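Local coordinates for protein alpha,alpha-trehalose-phosphate synthase (UDP-forming) (Burkholderia multivorans, PDB 5UOF) that belongs to glycosyltransferase family 20 and has the GT-B architecture of two Rossmann-like domains with the active-site cleft expected between them, at residues A128-D133 with L153-P158; Y366-R371 with L409-Y414; A403-A408 with A443-N448. All coordinates share one frame; numbering follows the deposited sequence. Where two conformers were deposited one is given.

Contact 1: residues A128-D133 with L153-P158. With EDO (1,2-ethanediol), chain M.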
ATOM      1  N   ALA A 128      22.269  32.390   0.251  1.00 29.27           N
ATOM      2  CA  ALA A 128      23.119  33.548   0.490  1.00 33.53           C
ATOM      3  C   ALA A 128      23.960  33.394   1.749  1.00 33.74           C
ATOM      4  O   ALA A 128      24.975  34.081   1.891  1.00 36.60           O
ATOM      5  CB  ALA A 128      22.268  34.814   0.584  1.00 40.01           C
ATOM      6  N   LEU A 129      23.570  32.506   2.661  1.00 33.10           N
ATOM      7  CA  LEU A 129      24.306  32.311   3.906  1.00 36.63           C
ATOM      8  C   LEU A 129      25.383  31.238   3.805  1.00 30.31           C
ATOM      9  O   LEU A 129      26.139  31.053   4.766  1.00 29.79           O
ATOM     10  CB  LEU A 129      23.345  31.935   5.036  1.00 36.23           C
ATOM     11  CG  LEU A 129      22.099  32.791   5.223  1.00 42.48           C
ATOM     12  CD1 LEU A 129      21.177  32.157   6.250  1.00 44.69           C
ATOM     13  CD2 LEU A 129      22.481  34.197   5.633  1.00 46.83           C
ATOM     14  N   LEU A 130      25.479  30.544   2.673  1.00 27.84           N
ATOM     15  CA  LEU A 130      26.377  29.405   2.544  1.00 27.32           C
ATOM     16  C   LEU A 130      27.809  29.826   2.261  1.00 31.40           C
ATOM     17  O   LEU A 130      28.062  30.790   1.533  1.00 34.10           O
ATOM     18  CB  LEU A 130      25.907  28.485   1.422  1.00 28.22           C
ATOM     19  CG  LEU A 130      24.599  27.762   1.723  1.00 26.52           C
ATOM     20  CD1 LEU A 130      24.147  26.931   0.535  1.00 29.17           C
ATOM     21  CD2 LEU A 130      24.767  26.880   2.970  1.00 26.66           C
ATOM     22  N   ARG A 131      28.720  29.102   2.826  1.00 28.80           N
ATOM     23  CA  ARG A 131      30.115  29.078   2.444  1.00 29.91           C
ATOM     24  C   ARG A 131      30.391  27.820   1.634  1.00 29.04           C
ATOM     25  O   ARG A 131      29.690  26.811   1.793  1.00 27.59           O
ATOM     26  CB  ARG A 131      31.020  29.123   3.680  1.00 30.81           C
ATOM     27  CG  ARG A 131      30.712  30.292   4.584  1.00 31.75           C
ATOM     28  CD  ARG A 131      31.556  30.306   5.857  1.00 32.69           C
ATOM     29  NE  ARG A 131      31.151  31.420   6.708  1.00 33.66           N
ATOM     30  CZ  ARG A 131      31.473  31.557   7.988  1.00 34.42           C
ATOM     31  NH1 ARG A 131      32.219  30.643   8.595  1.00 34.29           N
ATOM     32  NH2 ARG A 131      31.044  32.619   8.659  1.00 35.63           N
ATOM     33  N   PRO A 132      31.407  27.849   0.767  1.00 30.03           N
ATOM     34  CA  PRO A 132      31.573  26.755  -0.204  1.00 31.33           C
ATOM     35  C   PRO A 132      31.779  25.381   0.417  1.00 28.48           C
ATOM     36  O   PRO A 132      31.445  24.384  -0.230  1.00 30.31           O
ATOM     37  CB  PRO A 132      32.808  27.185  -1.007  1.00 38.29           C
ATOM     38  CG  PRO A 132      32.958  28.637  -0.757  1.00 38.79           C
ATOM     39  CD  PRO A 132      32.449  28.883   0.612  1.00 31.93           C
ATOM     40  N   ASP A 133      32.326  25.286   1.632  1.00 28.83           N
ATOM     41  CA  ASP A 133      32.617  24.001   2.258  1.00 31.36           C
ATOM     42  C   ASP A 133      31.558  23.570   3.261  1.00 31.26           C
ATOM     43  O   ASP A 133      31.725  22.526   3.903  1.00 26.35           O
ATOM     44  CB  ASP A 133      33.980  24.043   2.959  1.00 31.56           C
ATOM     45  CG  ASP A 133      34.008  25.032   4.110  1.00 39.21           C
ATOM     46  OD1 ASP A 133      33.495  26.158   3.940  1.00 39.96           O
ATOM     47  OD2 ASP A 133      34.530  24.679   5.189  1.00 47.59           O
ATOM     48  N   LEU A 153      20.342  26.702  -7.906  1.00 27.48           N
ATOM     49  CA  LEU A 153      20.990  27.966  -7.584  1.00 27.82           C
ATOM     50  C   LEU A 153      22.507  27.895  -7.697  1.00 29.44           C
ATOM     51  O   LEU A 153      23.186  28.871  -7.367  1.00 34.39           O
ATOM     52  CB  LEU A 153      20.596  28.421  -6.170  1.00 27.85           C
ATOM     53  CG  LEU A 153      19.096  28.642  -5.952  1.00 31.55           C
ATOM     54  CD1 LEU A 153      18.790  28.938  -4.494  1.00 35.26           C
ATOM     55  CD2 LEU A 153      18.582  29.760  -6.848  1.00 32.90           C
ATOM     56  N   GLY A 154      23.052  26.772  -8.155  1.00 26.05           N
ATOM     57  CA  GLY A 154      24.482  26.611  -8.280  1.00 25.68           C
ATOM     58  C   GLY A 154      25.194  26.116  -7.039  1.00 25.31           C
ATOM     59  O   GLY A 154      26.429  26.154  -7.005  1.00 28.87           O
ATOM     60  N   VAL A 155      24.462  25.649  -6.026  1.00 24.04           N
ATOM     61  CA  VAL A 155      25.070  25.152  -4.796  1.00 25.53           C
ATOM     62  C   VAL A 155      25.702  23.792  -5.065  1.00 28.47           C
ATOM     63  O   VAL A 155      25.017  22.834  -5.446  1.00 27.72           O
ATOM     64  CB  VAL A 155      24.031  25.066  -3.666  1.00 24.29           C
ATOM     65  CG1 VAL A 155      24.629  24.424  -2.415  1.00 23.25           C
ATOM     66  CG2 VAL A 155      23.492  26.452  -3.349  1.00 28.36           C
ATOM     67  N   LYS A 156      27.013  23.698  -4.859  1.00 24.26           N
ATOM     68  CA  LYS A 156      27.751  22.460  -5.059  1.00 24.20           C
ATOM     69  C   LYS A 156      28.128  21.778  -3.751  1.00 25.17           C
ATOM     70  O   LYS A 156      28.802  20.743  -3.782  1.00 25.36           O
ATOM     71  CB  LYS A 156      29.007  22.736  -5.891  1.00 28.02           C
ATOM     72  CG  LYS A 156      28.681  23.383  -7.219  1.00 31.09           C
ATOM     73  CD  LYS A 156      29.843  23.336  -8.187  1.00 43.04           C
ATOM     74  CE  LYS A 156      29.391  23.836  -9.551  1.00 51.31           C
ATOM     75  NZ  LYS A 156      28.073  23.235  -9.927  1.00 57.19           N
ATOM     76  N   ASN A 157      27.696  22.320  -2.612  1.00 25.49           N
ATOM     77  CA  ASN A 157      28.058  21.777  -1.313  1.00 25.97           C
ATOM     78  C   ASN A 157      27.615  20.319  -1.176  1.00 21.85           C
ATOM     79  O   ASN A 157      26.664  19.887  -1.833  1.00 20.99           O
ATOM     80  CB  ASN A 157      27.399  22.591  -0.203  1.00 23.69           C
ATOM     81  CG  ASN A 157      27.848  24.028  -0.192  1.00 24.10           C
ATOM     82  OD1 ASN A 157      27.631  24.772  -1.155  1.00 24.58           O
ATOM     83  ND2 ASN A 157      28.468  24.435   0.904  1.00 24.79           N
ATOM     84  N   PRO A 158      28.266  19.550  -0.304  1.00 21.86           N
ATOM     85  CA  PRO A 158      27.673  18.274   0.114  1.00 20.72           C
ATOM     86  C   PRO A 158      26.326  18.534   0.766  1.00 21.51           C
ATOM     87  O   PRO A 158      26.209  19.374   1.660  1.00 19.95           O
ATOM     88  CB  PRO A 158      28.690  17.718   1.120  1.00 21.22           C
ATOM     89  CG  PRO A 158      29.975  18.466   0.827  1.00 23.71           C
ATOM     90  CD  PRO A 158      29.528  19.825   0.405  1.00 23.00           C
TER
HETATM   91  C1  EDO M 511      28.581  33.467   4.564  1.00 41.89           C
HETATM   92  O1  EDO M 511      29.690  33.775   5.420  1.00 34.07           O
HETATM   93  C2  EDO M 511      27.835  34.746   4.183  1.00 47.84           C
HETATM   94  O2  EDO M 511      27.187  35.303   5.336  1.00 55.55           O
HETATM   95  O   HOH W   1      30.595  24.453  -2.934  1.00 38.62           O

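Contact 2: residues Y366-R371 with L409-Y414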
ATOM      1  N   TYR A 366       2.522  -0.491  25.178  1.00 12.12           N
ATOM      2  CA  TYR A 366       1.611  -0.963  24.136  1.00 10.43           C
ATOM      3  C   TYR A 366       1.768  -0.016  22.950  1.00  9.55           C
ATOM      4  O   TYR A 366       1.151   1.051  22.899  1.00 12.21           O
ATOM      5  CB  TYR A 366       0.207  -0.978  24.699  1.00  8.59           C
ATOM      6  CG  TYR A 366      -0.895  -1.588  23.865  1.00  9.02           C
ATOM      7  CD1 TYR A 366      -0.634  -2.447  22.816  1.00 11.82           C
ATOM      8  CD2 TYR A 366      -2.219  -1.313  24.185  1.00  9.35           C
ATOM      9  CE1 TYR A 366      -1.698  -3.011  22.079  1.00 11.33           C
ATOM     10  CE2 TYR A 366      -3.264  -1.863  23.479  1.00 10.40           C
ATOM     11  CZ  TYR A 366      -3.006  -2.700  22.426  1.00 12.11           C
ATOM     12  OH  TYR A 366      -4.074  -3.211  21.728  1.00 13.37           O
ATOM     13  N   VAL A 367       2.632  -0.405  22.008  1.00  8.71           N
ATOM     14  CA  VAL A 367       3.083   0.489  20.941  1.00  8.78           C
ATOM     15  C   VAL A 367       2.887  -0.192  19.593  1.00  9.47           C
ATOM     16  O   VAL A 367       3.823  -0.769  19.028  1.00 10.57           O
ATOM     17  CB  VAL A 367       4.558   0.877  21.161  1.00 12.63           C
ATOM     18  CG1 VAL A 367       4.991   1.948  20.171  1.00 13.87           C
ATOM     19  CG2 VAL A 367       4.780   1.342  22.595  1.00 12.20           C
ATOM     20  N   THR A 368       1.680  -0.136  19.050  1.00 10.33           N
ATOM     21  CA  THR A 368       1.346  -0.947  17.876  1.00  8.84           C
ATOM     22  C   THR A 368       0.734  -0.103  16.759  1.00 13.55           C
ATOM     23  O   THR A 368      -0.370  -0.390  16.279  1.00 13.09           O
ATOM     24  CB  THR A 368       0.427  -2.098  18.284  1.00 16.49           C
ATOM     25  OG1 THR A 368      -0.788  -1.580  18.837  1.00 15.19           O
ATOM     26  CG2 THR A 368       1.115  -3.003  19.337  1.00 13.17           C
ATOM     27  N   PRO A 369       1.459   0.913  16.274  1.00 11.63           N
ATOM     28  CA  PRO A 369       0.954   1.693  15.137  1.00 11.43           C
ATOM     29  C   PRO A 369       0.825   0.831  13.896  1.00 11.96           C
ATOM     30  O   PRO A 369       1.554  -0.148  13.724  1.00 13.29           O
ATOM     31  CB  PRO A 369       2.031   2.769  14.930  1.00 11.81           C
ATOM     32  CG  PRO A 369       3.305   2.118  15.455  1.00  9.73           C
ATOM     33  CD  PRO A 369       2.816   1.332  16.668  1.00 10.91           C
ATOM     34  N   LEU A 370      -0.090   1.232  13.005  1.00 11.47           N
ATOM     35  CA  LEU A 370      -0.242   0.520  11.738  1.00 12.80           C
ATOM     36  C   LEU A 370       0.985   0.684  10.857  1.00 11.60           C
ATOM     37  O   LEU A 370       1.295  -0.207  10.059  1.00 11.56           O
ATOM     38  CB  LEU A 370      -1.479   1.016  10.990  1.00 13.09           C
ATOM     39  CG  LEU A 370      -2.759   0.962  11.818  1.00 13.28           C
ATOM     40  CD1 LEU A 370      -3.954   1.405  10.967  1.00 18.97           C
ATOM     41  CD2 LEU A 370      -2.965  -0.443  12.408  1.00 14.57           C
ATOM     42  N   ARG A 371       1.688   1.811  10.991  1.00 10.80           N
ATOM     43  CA  ARG A 371       2.878   2.095  10.206  0.86 11.01           C
ATOM     44  C   ARG A 371       3.613   3.252  10.870  1.00 10.15           C
ATOM     45  O   ARG A 371       2.987   4.251  11.243  1.00 14.34           O
ATOM     46  CB  ARG A 371       2.483   2.425   8.758  0.86 11.74           C
ATOM     47  CG  ARG A 371       3.631   2.730   7.813  0.86 12.16           C
ATOM     48  CD  ARG A 371       4.626   1.591   7.719  0.86 14.58           C
ATOM     49  NE  ARG A 371       4.101   0.437   6.992  0.86 14.47           N
ATOM     50  CZ  ARG A 371       4.875  -0.461   6.387  0.86 18.05           C
ATOM     51  NH1 ARG A 371       6.195  -0.315   6.407  0.86 24.22           N
ATOM     52  NH2 ARG A 371       4.327  -1.481   5.731  0.86 20.27           N
ATOM     53  N   LEU A 409       7.444  -8.313  22.163  1.00 10.50           N
ATOM     54  CA  LEU A 409       6.408  -9.172  21.597  1.00 11.61           C
ATOM     55  C   LEU A 409       5.919  -8.453  20.353  1.00 11.13           C
ATOM     56  O   LEU A 409       5.202  -7.456  20.449  1.00 13.65           O
ATOM     57  CB  LEU A 409       5.280  -9.412  22.597  1.00 12.11           C
ATOM     58  CG  LEU A 409       5.579 -10.301  23.811  1.00 14.67           C
ATOM     59  CD1 LEU A 409       4.326 -10.457  24.680  1.00 13.76           C
ATOM     60  CD2 LEU A 409       6.083 -11.696  23.374  1.00 12.88           C
ATOM     61  N   LEU A 410       6.329  -8.942  19.181  1.00 11.82           N
ATOM     62  CA  LEU A 410       5.967  -8.309  17.915  1.00 11.79           C
ATOM     63  C   LEU A 410       4.600  -8.793  17.460  1.00 14.97           C
ATOM     64  O   LEU A 410       4.326  -9.997  17.480  1.00 14.63           O
ATOM     65  CB  LEU A 410       7.004  -8.627  16.843  1.00 13.83           C
ATOM     66  CG  LEU A 410       8.393  -8.102  17.195  1.00 25.34           C
ATOM     67  CD1 LEU A 410       9.456  -8.778  16.339  1.00 37.51           C
ATOM     68  CD2 LEU A 410       8.433  -6.575  17.029  1.00 22.39           C
ATOM     69  N   VAL A 411       3.753  -7.860  17.018  1.00 10.58           N
ATOM     70  CA  VAL A 411       2.402  -8.219  16.601  1.00 11.08           C
ATOM     71  C   VAL A 411       2.035  -7.506  15.305  1.00 12.63           C
ATOM     72  O   VAL A 411       2.604  -6.474  14.932  1.00 12.05           O
ATOM     73  CB  VAL A 411       1.350  -7.896  17.681  1.00 12.43           C
ATOM     74  CG1 VAL A 411       1.636  -8.693  18.943  1.00 13.51           C
ATOM     75  CG2 VAL A 411       1.337  -6.403  17.980  1.00 15.74           C
ATOM     76  N   ASN A 412       1.056  -8.076  14.629  1.00 13.93           N
ATOM     77  CA  ASN A 412       0.444  -7.442  13.478  1.00 14.45           C
ATOM     78  C   ASN A 412      -0.815  -6.741  13.965  1.00 14.05           C
ATOM     79  O   ASN A 412      -1.771  -7.419  14.369  1.00 12.94           O
ATOM     80  CB  ASN A 412       0.111  -8.493  12.415  1.00 10.45           C
ATOM     81  CG  ASN A 412      -0.415  -7.881  11.121  1.00 12.35           C
ATOM     82  OD1 ASN A 412      -1.083  -6.856  11.142  1.00 12.53           O
ATOM     83  ND2 ASN A 412      -0.134  -8.531   9.990  1.00 14.62           N
ATOM     84  N   PRO A 413      -0.872  -5.407  13.957  1.00 13.11           N
ATOM     85  CA  PRO A 413      -2.030  -4.714  14.548  1.00 11.71           C
ATOM     86  C   PRO A 413      -3.326  -4.907  13.776  1.00 15.62           C
ATOM     87  O   PRO A 413      -4.395  -4.580  14.316  1.00 20.87           O
ATOM     88  CB  PRO A 413      -1.595  -3.240  14.558  1.00 15.95           C
ATOM     89  CG  PRO A 413      -0.587  -3.137  13.454  1.00 16.70           C
ATOM     90  CD  PRO A 413       0.124  -4.472  13.409  1.00 15.96           C
ATOM     91  N   TYR A 414      -3.277  -5.451  12.558  1.00 14.28           N
ATOM     92  CA  TYR A 414      -4.484  -5.837  11.841  1.00 15.41           C
ATOM     93  C   TYR A 414      -5.060  -7.154  12.334  1.00 16.98           C
ATOM     94  O   TYR A 414      -6.102  -7.585  11.839  1.00 19.31           O
ATOM     95  CB  TYR A 414      -4.197  -5.932  10.349  1.00 13.77           C
ATOM     96  CG  TYR A 414      -3.818  -4.585   9.785  1.00 18.05           C
ATOM     97  CD1 TYR A 414      -4.799  -3.685   9.383  1.00 22.00           C
ATOM     98  CD2 TYR A 414      -2.488  -4.198   9.694  1.00 12.92           C
ATOM     99  CE1 TYR A 414      -4.469  -2.447   8.873  1.00 24.79           C
ATOM    100  CE2 TYR A 414      -2.141  -2.944   9.177  1.00 14.32           C
ATOM    101  CZ  TYR A 414      -3.137  -2.081   8.778  1.00 21.16           C
ATOM    102  OH  TYR A 414      -2.826  -0.848   8.262  1.00 20.22           O
TER

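Contact 3: residues A403-A408 with A443-N448. With EDO (1,2-ethanediol), chain G.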
ATOM      1  N   ALA A 403      12.742  -3.652  13.771  1.00 12.84           N
ATOM      2  CA  ALA A 403      13.945  -4.267  13.229  1.00 17.65           C
ATOM      3  C   ALA A 403      15.046  -4.375  14.273  1.00 17.80           C
ATOM      4  O   ALA A 403      15.961  -5.186  14.116  1.00 21.71           O
ATOM      5  CB  ALA A 403      14.442  -3.454  12.029  1.00 19.01           C
ATOM      6  N   GLU A 404      14.968  -3.583  15.332  1.00 13.17           N
ATOM      7  CA  GLU A 404      15.981  -3.545  16.383  0.60 14.25           C
ATOM      8  C   GLU A 404      15.523  -4.186  17.679  1.00 13.57           C
ATOM      9  O   GLU A 404      16.294  -4.922  18.310  1.00 14.29           O
ATOM     10  CB  GLU A 404      16.386  -2.093  16.673  0.60 12.77           C
ATOM     11  CG  GLU A 404      17.083  -1.392  15.523  0.60 14.03           C
ATOM     12  CD  GLU A 404      17.316   0.087  15.796  0.60 19.21           C
ATOM     13  OE1 GLU A 404      16.435   0.914  15.458  0.60  9.45           O
ATOM     14  OE2 GLU A 404      18.385   0.413  16.364  0.60 21.40           O
ATOM     15  N   LEU A 405      14.288  -3.915  18.094  1.00 12.20           N
ATOM     16  CA  LEU A 405      13.791  -4.350  19.400  1.00 10.36           C
ATOM     17  C   LEU A 405      13.264  -5.780  19.303  1.00 12.86           C
ATOM     18  O   LEU A 405      12.070  -6.060  19.417  1.00 12.98           O
ATOM     19  CB  LEU A 405      12.737  -3.376  19.910  1.00 10.00           C
ATOM     20  CG  LEU A 405      13.258  -1.933  20.066  1.00 10.64           C
ATOM     21  CD1 LEU A 405      12.161  -1.004  20.569  1.00 11.19           C
ATOM     22  CD2 LEU A 405      14.490  -1.865  20.986  1.00 14.03           C
ATOM     23  N   THR A 406      14.209  -6.700  19.100  1.00 11.53           N
ATOM     24  CA  THR A 406      13.859  -8.098  18.886  1.00 13.00           C
ATOM     25  C   THR A 406      13.325  -8.769  20.142  1.00 18.15           C
ATOM     26  O   THR A 406      12.758  -9.866  20.041  1.00 17.43           O
ATOM     27  CB  THR A 406      15.078  -8.861  18.363  1.00 15.50           C
ATOM     28  OG1 THR A 406      16.176  -8.687  19.265  1.00 17.99           O
ATOM     29  CG2 THR A 406      15.473  -8.336  16.973  1.00 20.59           C
ATOM     30  N   GLY A 407      13.478  -8.141  21.310  1.00 16.50           N
ATOM     31  CA  GLY A 407      12.898  -8.667  22.536  1.00 13.27           C
ATOM     32  C   GLY A 407      11.460  -8.256  22.772  1.00 11.48           C
ATOM     33  O   GLY A 407      10.837  -8.723  23.727  1.00 12.09           O
ATOM     34  N   ALA A 408      10.918  -7.367  21.944  1.00 10.67           N
ATOM     35  CA  ALA A 408       9.499  -7.057  22.037  1.00 11.64           C
ATOM     36  C   ALA A 408       8.667  -8.265  21.639  1.00 13.44           C
ATOM     37  O   ALA A 408       9.125  -9.144  20.908  1.00 13.12           O
ATOM     38  CB  ALA A 408       9.133  -5.878  21.127  1.00 13.43           C
ATOM     39  N   ALA A 443      20.407  -3.794  25.139  1.00 11.76           N
ATOM     40  CA  ALA A 443      21.710  -3.895  24.493  1.00 14.31           C
ATOM     41  C   ALA A 443      21.669  -3.288  23.096  1.00 16.05           C
ATOM     42  O   ALA A 443      22.609  -2.599  22.686  1.00 15.31           O
ATOM     43  CB  ALA A 443      22.164  -5.352  24.443  1.00 19.93           C
ATOM     44  N   ARG A 444      20.575  -3.513  22.363  1.00 12.89           N
ATOM     45  CA  ARG A 444      20.431  -2.893  21.047  1.00 13.95           C
ATOM     46  C   ARG A 444      20.334  -1.374  21.159  1.00 17.21           C
ATOM     47  O   ARG A 444      20.930  -0.643  20.355  1.00 15.01           O
ATOM     48  CB  ARG A 444      19.201  -3.462  20.329  1.00 15.20           C
ATOM     49  CG  ARG A 444      19.280  -4.961  19.991  1.00 15.60           C
ATOM     50  CD  ARG A 444      20.441  -5.293  19.043  1.00 16.98           C
ATOM     51  NE  ARG A 444      20.360  -4.586  17.765  1.00 18.27           N
ATOM     52  CZ  ARG A 444      19.771  -5.059  16.667  1.00 23.81           C
ATOM     53  NH1 ARG A 444      19.186  -6.253  16.678  1.00 23.47           N
ATOM     54  NH2 ARG A 444      19.764  -4.329  15.554  1.00 24.47           N
ATOM     55  N   LEU A 445      19.584  -0.873  22.146  1.00 11.75           N
ATOM     56  CA  LEU A 445      19.488   0.580  22.307  1.00 12.00           C
ATOM     57  C   LEU A 445      20.846   1.183  22.612  1.00 18.59           C
ATOM     58  O   LEU A 445      21.170   2.277  22.138  1.00 15.57           O
ATOM     59  CB  LEU A 445      18.508   0.944  23.420  1.00 13.86           C
ATOM     60  CG  LEU A 445      17.048   0.545  23.200  1.00 14.44           C
ATOM     61  CD1 LEU A 445      16.214   0.912  24.415  1.00 15.24           C
ATOM     62  CD2 LEU A 445      16.506   1.248  21.953  1.00 13.38           C
ATOM     63  N   ARG A 446      21.652   0.488  23.420  1.00 14.86           N
ATOM     64  CA  ARG A 446      22.947   1.042  23.798  1.00 14.85           C
ATOM     65  C   ARG A 446      23.945   0.998  22.650  1.00 17.12           C
ATOM     66  O   ARG A 446      24.875   1.813  22.616  1.00 20.57           O
ATOM     67  CB  ARG A 446      23.499   0.294  25.004  1.00 16.91           C
ATOM     68  CG  ARG A 446      22.798   0.647  26.307  1.00 16.41           C
ATOM     69  CD  ARG A 446      23.366  -0.179  27.455  1.00 16.99           C
ATOM     70  NE  ARG A 446      22.900   0.303  28.746  1.00 19.76           N
ATOM     71  CZ  ARG A 446      22.759  -0.464  29.826  1.00 26.41           C
ATOM     72  NH1 ARG A 446      23.033  -1.764  29.770  1.00 20.69           N
ATOM     73  NH2 ARG A 446      22.329   0.072  30.961  1.00 23.61           N
ATOM     74  N   ALA A 447      23.788   0.053  21.727  1.00 14.52           N
ATOM     75  CA  ALA A 447      24.701  -0.076  20.599  1.00 17.76           C
ATOM     76  C   ALA A 447      24.318   0.817  19.432  1.00 19.46           C
ATOM     77  O   ALA A 447      25.115   0.976  18.506  1.00 21.14           O
ATOM     78  CB  ALA A 447      24.770  -1.526  20.122  1.00 17.13           C
ATOM     79  N   ASN A 448      23.119   1.390  19.455  1.00 14.80           N
ATOM     80  CA  ASN A 448      22.686   2.349  18.444  1.00 11.72           C
ATOM     81  C   ASN A 448      22.013   3.520  19.157  1.00 15.62           C
ATOM     82  O   ASN A 448      20.839   3.824  18.945  1.00 14.81           O
ATOM     83  CB  ASN A 448      21.737   1.705  17.432  1.00 16.13           C
ATOM     84  CG  ASN A 448      21.268   2.687  16.394  1.00 18.19           C
ATOM     85  OD1 ASN A 448      22.024   3.579  16.008  1.00 14.91           O
ATOM     86  ND2 ASN A 448      20.005   2.571  15.968  1.00 15.30           N
TER
HETATM   87  C1  EDO G 505      27.709   4.645  20.633  1.00 35.75           C
HETATM   88  O1  EDO G 505      27.382   5.329  21.853  1.00 41.34           O
HETATM   89  C2  EDO G 505      26.944   3.325  20.550  1.00 36.83           C
HETATM   90  O2  EDO G 505      25.530   3.553  20.676  1.00 23.92           O
HETATM   91  O   HOH W   2      18.522  -4.206  12.921  1.00 38.40           O
HETATM   92  O   HOH W   3      18.202  -7.574  14.426  1.00 40.52           O
HETATM   93  O   HOH W   4      18.347   2.674  18.882  1.00 14.21           O
HETATM   94  O   HOH W   5      20.415  -1.138  15.506  1.00 37.48           O
HETATM   95  O   HOH W   6      18.798  -8.274  18.679  1.00 27.43           O

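Contact 1: residues A128-D133 with L153-P158
The flat amide of Asn-157 points one edge at the backbone carbonyl of Arg-131. Asn-157 ND2 donates to Arg-131 O at 2.8 Å with an N-H...O angle of 155°, and the acceptor lies within 2° of the amide plane. ND2 also donates to the backbone O of Asp-134, so this buried nitrogen is held by two main-chain carbonyls. Pro-132 O comes within 3.2 Å of Asn-157 ND2, but the angle is poor for a hydrogen bond. Instead a water donates to Pro-132 O at 2.8 Å and, more weakly, to Asn-157 OD1. The other flat group, the Arg-131 guanidinium, takes no part in the contact with 153-158; Arg-131 NE at its edge donates almost straight to O1 of an ethanediol probably derived from the crystallisation liquor.

The two segments lead into neighbouring parallel strands, 135-139 and 159-162, of the N-terminal Rossmann-like sheet. Those strands and helix 146-152 form a beta-alpha-beta crossover, and the contact lies where the chain enters each strand. Helix 146-152 ends in a Schellman motif, where the positive phi of Gly-154 suits a residue without a side chain. Asparagine suits position 157 because, with CG anti to the carbonyl carbon (chi1 -62°), its short amide has an N-H group within reach of the loop carbonyls. Beside this polar pair, Leu-130 CD1 rests against both methyls of Val-155, 3.9 Å from CG1 and 4.0 Å from CG2, the two side chains crossing at about a right angle. Leu-130 and Asn-157 both also touch Ile-136, while Pro-158 packs on helix 450-472.

Contact 2: residues Y366-R371 with L409-Y414
Leu-370 lies over the Tyr-414 ring with its CD2 methyl 4.3 Å from the ring centroid, a CH-pi contact 22° off the normal and displaced toward the rim. The contact joins the C-terminal ends of strands 364-367 and 409-411 in the parallel sheet of the second Rossmann-like domain; strand 392-396 runs between them, so side chains and loop carbonyls bridge the gap. The same Leu-370 CD2 reaches Pro-413 CG at 3.7 Å, and Leu-370 CB meets Tyr-414 OH at 3.6 Å. Leucine's fork suits the place: CD2 serves both the proline and the ring face, while CD1 lies beside Tyr-414 OH. The proline ring also lies against the backbone of the 366-371 segment, its CB 3.5 Å from Thr-368 O and its CG 3.7 Å from Pro-369 O. Closer to the strands, Val-411 CG2, set between its backbone N and carbonyl carbon, touches Thr-368 CG2 at 3.7 Å, the side chains crossing obliquely.

In the next shell, Pro-369 O accepts from Ser-396 OG on the middle strand, and Pro-413 packs on the same serine. Met-419 of helix 416-428 lies against Thr-368, as Ala-422 does against Val-411. Leu-175 of the second subunit packs on Tyr-414. The tyrosine backbone is fixed by an Asx turn: Tyr-414 N donates to Asn-412 OD1 at 3.0 Å, while Asn-412 ND2 bonds to Arg-174 O of the second subunit.

Contact 3: residues A403-A408 with A443-N448
Two bends in the Arg-444 side chain, chi2 -61° placing CD and chi3 -59° placing NE, fold it back over the Glu-404 carbonyl. Glu-404 has two conformers; in the one described here it runs extended from CG, with CD anti to CA, and carries its carboxylate to Asn-448. These residues join the loop before strand 409-411, in the C-terminal Rossmann-like domain of the GT-B fold, to the last turn of helix 431-447 and Asn-448, the first residue beyond it, just ahead of the long helix 450-472.

Arg-444 CG comes 3.4 Å from Glu-404 O, and this carbonyl oxygen lies over one face of the guanidinium, offset toward its rim. The arginine makes no direct salt bridge with Glu-404: OE2 and NH2 stand 5.0 Å apart, joined by a water that donates to Glu-404 OE2 and accepts from Arg-444 NH2. Other waters at the edge of the guanidinium link it to Ala-403 O and Thr-406 OG1, the latter also bonded to Glu-440. A long, flexible, charged arginine suits this exposed, hydrated side. Inside, Leu-405 CD2 packs on Leu-445 CD2 at 3.8 Å, and each leucine also meets helix 376-384, a setting for aliphatic groups.

Glu-404 is buried, and OE1 forms a salt bridge with Lys-379, which may favour the charged form. Asn-448 ND2, which also bonds to Pro-234 O, donates to the syn side of Glu-404 OE2 at 2.7 Å, fairly straight but tilted 28° out of the carboxylate plane.

Contact 1 belongs to the N-terminal domain, contacts 2 and 3 to the C-terminal one; the centres of contacts 1 and 2 are about 43 Å apart, on opposite sides of the chain's centre. Contact 2 is the buried one, and apolar surfaces and a ring face do its work without a hydrogen bond between its segments. Contact 1, at the surface, depends chiefly on an asparagine side chain gripping loop carbonyls. Contact 3 mixes a leucine pair with a carboxylate-amide bond and a hydrated guanidinium. Contact 3 uses the loop leading into strand 409-411, and contact 2 the end of that strand and the residues after it. Helix 450-472, following contact 3, extends back to Pro-158 of contact 1.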